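Local coordinates for protein Endonuclease/exonuclease/phosphatase (Beutenbergia cavernae DSM 12333, PDB 4RUW) that belongs to the endonuclease/exonuclease/phosphatase family, with a DNase I-like domain followed by an Ig-like domain, and carries a bound zinc ion, at residues A[169-174]-A[207-212]. Sequence-based numbering, arbitrary orientation.
Sequences ENYEPG and AVLVED
The carboxylate of Asp212, in the second turn of helix 207-222, receives the backbone N-H groups of Asn170 and Tyr171 in a surface contact that ties this helix of the DNase I-like domain to the loop joining strands 157-166 and 179-188. It is a worked example of one acidic side chain collecting two successive N-H groups of a loop with locally helical backbone angles. OD1 of Asp212 takes Asn170 N at 2.9 Å through its syn lone pair, while OD2 takes Tyr171 N at 2.9 Å. The Asn170 side chain starts with CG beside its own backbone N (chi1 -61°). Its ND2 also bonds to OD1, arriving from the anti side, 35° out of the carboxylate plane, which gives this oxygen two donors from Asn170. A water donates to OD1 and accepts from Glu169 N, and Asn168 ND2 adds a bond to OD2. Apolar packing flanks this network: CD2 of Leu209 lies over one face of the Tyr171 ring in a CH-pi contact, 4.0 Å from its centroid, and CB of Val208 lies 3.9 Å from CB of Asn170. Several donors thus converge on a buried carboxylate, which would stabilise its negative charge and probably favour the ionised form.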
ATOM      1  N   GLU A 169       9.290   3.859 -19.797  1.00 14.28           N
ATOM      2  CA  GLU A 169      10.347   4.188 -20.749  1.00 14.95           C
ATOM      3  C   GLU A 169      11.417   3.104 -20.885  1.00 15.11           C
ATOM      4  O   GLU A 169      11.961   2.904 -21.961  1.00 16.46           O
ATOM      5  CB  GLU A 169      10.968   5.546 -20.398  1.00 16.12           C
ATOM      6  CG  GLU A 169      12.028   6.055 -21.373  1.00 17.00           C
ATOM      7  CD  GLU A 169      11.493   6.400 -22.760  1.00 16.88           C
ATOM      8  OE1 GLU A 169      10.257   6.475 -22.952  1.00 18.11           O
ATOM      9  OE2 GLU A 169      12.325   6.597 -23.672  1.00 18.05           O
ATOM     10  N   ASN A 170      11.729   2.406 -19.802  1.00 14.67           N
ATOM     11  CA  ASN A 170      12.725   1.340 -19.902  1.00 15.29           C
ATOM     12  C   ASN A 170      12.190   0.106 -20.617  1.00 15.43           C
ATOM     13  O   ASN A 170      12.887  -0.508 -21.417  1.00 17.61           O
ATOM     14  CB  ASN A 170      13.274   0.974 -18.528  1.00 15.74           C
ATOM     15  CG  ASN A 170      13.963   2.143 -17.864  1.00 16.19           C
ATOM     16  OD1 ASN A 170      15.054   2.544 -18.273  1.00 17.86           O
ATOM     17  ND2 ASN A 170      13.328   2.705 -16.841  1.00 17.28           N
ATOM     18  N   TYR A 171      10.942  -0.245 -20.332  1.00 15.01           N
ATOM     19  CA  TYR A 171      10.295  -1.375 -20.984  1.00 15.64           C
ATOM     20  C   TYR A 171      10.105  -1.127 -22.477  1.00 15.98           C
ATOM     21  O   TYR A 171      10.374  -2.002 -23.299  1.00 17.73           O
ATOM     22  CB  TYR A 171       8.952  -1.645 -20.311  1.00 16.45           C
ATOM     23  CG  TYR A 171       8.101  -2.721 -20.931  1.00 17.72           C
ATOM     24  CD1 TYR A 171       8.543  -4.035 -20.999  1.00 19.05           C
ATOM     25  CD2 TYR A 171       6.830  -2.429 -21.402  1.00 20.10           C
ATOM     26  CE1 TYR A 171       7.748  -5.028 -21.545  1.00 20.57           C
ATOM     27  CE2 TYR A 171       6.028  -3.410 -21.943  1.00 22.08           C
ATOM     28  CZ  TYR A 171       6.494  -4.711 -22.017  1.00 23.07           C
ATOM     29  OH  TYR A 171       5.701  -5.696 -22.560  1.00 27.24           O
ATOM     30  N   GLU A 172       9.674   0.061 -22.831  0.53 16.26           N
ATOM     31  CA  GLU A 172       9.330   0.405 -24.204  0.53 17.02           C
ATOM     32  C   GLU A 172       9.582   1.892 -24.434  0.53 16.49           C
ATOM     33  O   GLU A 172       8.735   2.662 -24.267  0.53 16.71           O
ATOM     34  CB  GLU A 172       7.854   0.036 -24.472  0.53 19.11           C
ATOM     35  CG  GLU A 172       7.338   0.076 -25.904  0.53 22.41           C
ATOM     36  CD  GLU A 172       5.794  -0.176 -25.999  0.53 26.54           C
ATOM     37  OE1 GLU A 172       5.238  -0.791 -25.079  0.53 28.45           O
ATOM     38  OE2 GLU A 172       5.165   0.218 -27.007  0.53 28.94           O
ATOM     39  N   PRO A 173      10.807   2.249 -24.818  1.00 16.60           N
ATOM     40  CA  PRO A 173      11.094   3.674 -25.024  1.00 17.56           C
ATOM     41  C   PRO A 173      10.126   4.298 -26.024  1.00 17.86           C
ATOM     42  O   PRO A 173       9.900   3.730 -27.095  1.00 19.19           O
ATOM     43  CB  PRO A 173      12.524   3.668 -25.568  1.00 18.95           C
ATOM     44  CG  PRO A 173      13.128   2.410 -25.006  1.00 20.72           C
ATOM     45  CD  PRO A 173      12.012   1.406 -24.909  1.00 18.35           C
ATOM     46  N   GLY A 174       9.526   5.423 -25.647  1.00 18.26           N
ATOM     47  CA  GLY A 174       8.591   6.128 -26.503  1.00 19.52           C
ATOM     48  C   GLY A 174       7.264   5.418 -26.712  1.00 20.51           C
ATOM     49  O   GLY A 174       6.486   5.813 -27.574  1.00 23.28           O
ATOM     50  N   ALA A 207      14.319  -6.909 -15.752  1.00 15.73           N
ATOM     51  CA  ALA A 207      15.101  -5.817 -15.195  1.00 15.96           C
ATOM     52  C   ALA A 207      14.570  -4.453 -15.637  1.00 15.51           C
ATOM     53  O   ALA A 207      14.433  -3.550 -14.810  1.00 15.33           O
ATOM     54  CB  ALA A 207      16.571  -5.975 -15.553  1.00 17.89           C
ATOM     55  N   VAL A 208      14.249  -4.299 -16.922  1.00 15.41           N
ATOM     56  CA  VAL A 208      13.735  -3.013 -17.383  1.00 15.37           C
ATOM     57  C   VAL A 208      12.378  -2.679 -16.746  1.00 14.50           C
ATOM     58  O   VAL A 208      12.107  -1.511 -16.440  1.00 14.11           O
ATOM     59  CB  VAL A 208      13.670  -2.877 -18.931  1.00 16.06           C
ATOM     60  CG1 VAL A 208      15.069  -2.832 -19.525  1.00 17.82           C
ATOM     61  CG2 VAL A 208      12.853  -3.997 -19.552  1.00 16.72           C
ATOM     62  N   LEU A 209      11.535  -3.688 -16.518  1.00 14.09           N
ATOM     63  CA  LEU A 209      10.261  -3.439 -15.851  1.00 13.80           C
ATOM     64  C   LEU A 209      10.455  -3.005 -14.396  1.00 13.06           C
ATOM     65  O   LEU A 209       9.730  -2.142 -13.903  1.00 13.38           O
ATOM     66  CB  LEU A 209       9.337  -4.655 -15.957  1.00 14.25           C
ATOM     67  CG  LEU A 209       8.629  -4.760 -17.310  1.00 15.00           C
ATOM     68  CD1 LEU A 209       8.032  -6.144 -17.498  1.00 16.44           C
ATOM     69  CD2 LEU A 209       7.561  -3.669 -17.445  1.00 16.07           C
ATOM     70  N   VAL A 210      11.426  -3.589 -13.700  1.00 13.13           N
ATOM     71  CA  VAL A 210      11.718  -3.141 -12.335  1.00 13.10           C
ATOM     72  C   VAL A 210      12.244  -1.695 -12.326  1.00 13.20           C
ATOM     73  O   VAL A 210      11.893  -0.894 -11.450  1.00 13.40           O
ATOM     74  CB  VAL A 210      12.687  -4.108 -11.613  1.00 14.29           C
ATOM     75  CG1 VAL A 210      13.188  -3.509 -10.300  1.00 15.72           C
ATOM     76  CG2 VAL A 210      12.003  -5.449 -11.375  1.00 15.59           C
ATOM     77  N   GLU A 211      13.067  -1.343 -13.312  1.00 13.83           N
ATOM     78  CA  GLU A 211      13.491   0.049 -13.432  1.00 13.58           C
ATOM     79  C   GLU A 211      12.292   0.972 -13.656  1.00 12.74           C
ATOM     80  O   GLU A 211      12.244   2.078 -13.123  1.00 13.52           O
ATOM     81  CB  GLU A 211      14.541   0.221 -14.531  1.00 15.79           C
ATOM     82  CG  GLU A 211      15.854  -0.511 -14.244  1.00 17.81           C
ATOM     83  CD  GLU A 211      16.498  -0.115 -12.910  0.60 19.86           C
ATOM     84  OE1 GLU A 211      16.347   1.044 -12.469  0.61 20.00           O
ATOM     85  OE2 GLU A 211      17.169  -0.971 -12.297  0.47 22.06           O
ATOM     86  N   ASP A 212      11.307   0.509 -14.418  1.00 12.35           N
ATOM     87  CA  ASP A 212      10.080   1.279 -14.565  1.00 11.85           C
ATOM     88  C   ASP A 212       9.291   1.358 -13.257  1.00 12.16           C
ATOM     89  O   ASP A 212       8.782   2.428 -12.931  1.00 12.58           O
ATOM     90  CB  ASP A 212       9.200   0.738 -15.693  1.00 13.41           C
ATOM     91  CG  ASP A 212       9.749   1.070 -17.067  1.00 14.26           C
ATOM     92  OD1 ASP A 212      10.583   2.001 -17.173  1.00 15.34           O
ATOM     93  OD2 ASP A 212       9.336   0.408 -18.037  1.00 14.67           O
TER
HETATM   94  O   HOH W   1       9.858   4.638 -16.985  1.00 18.85           O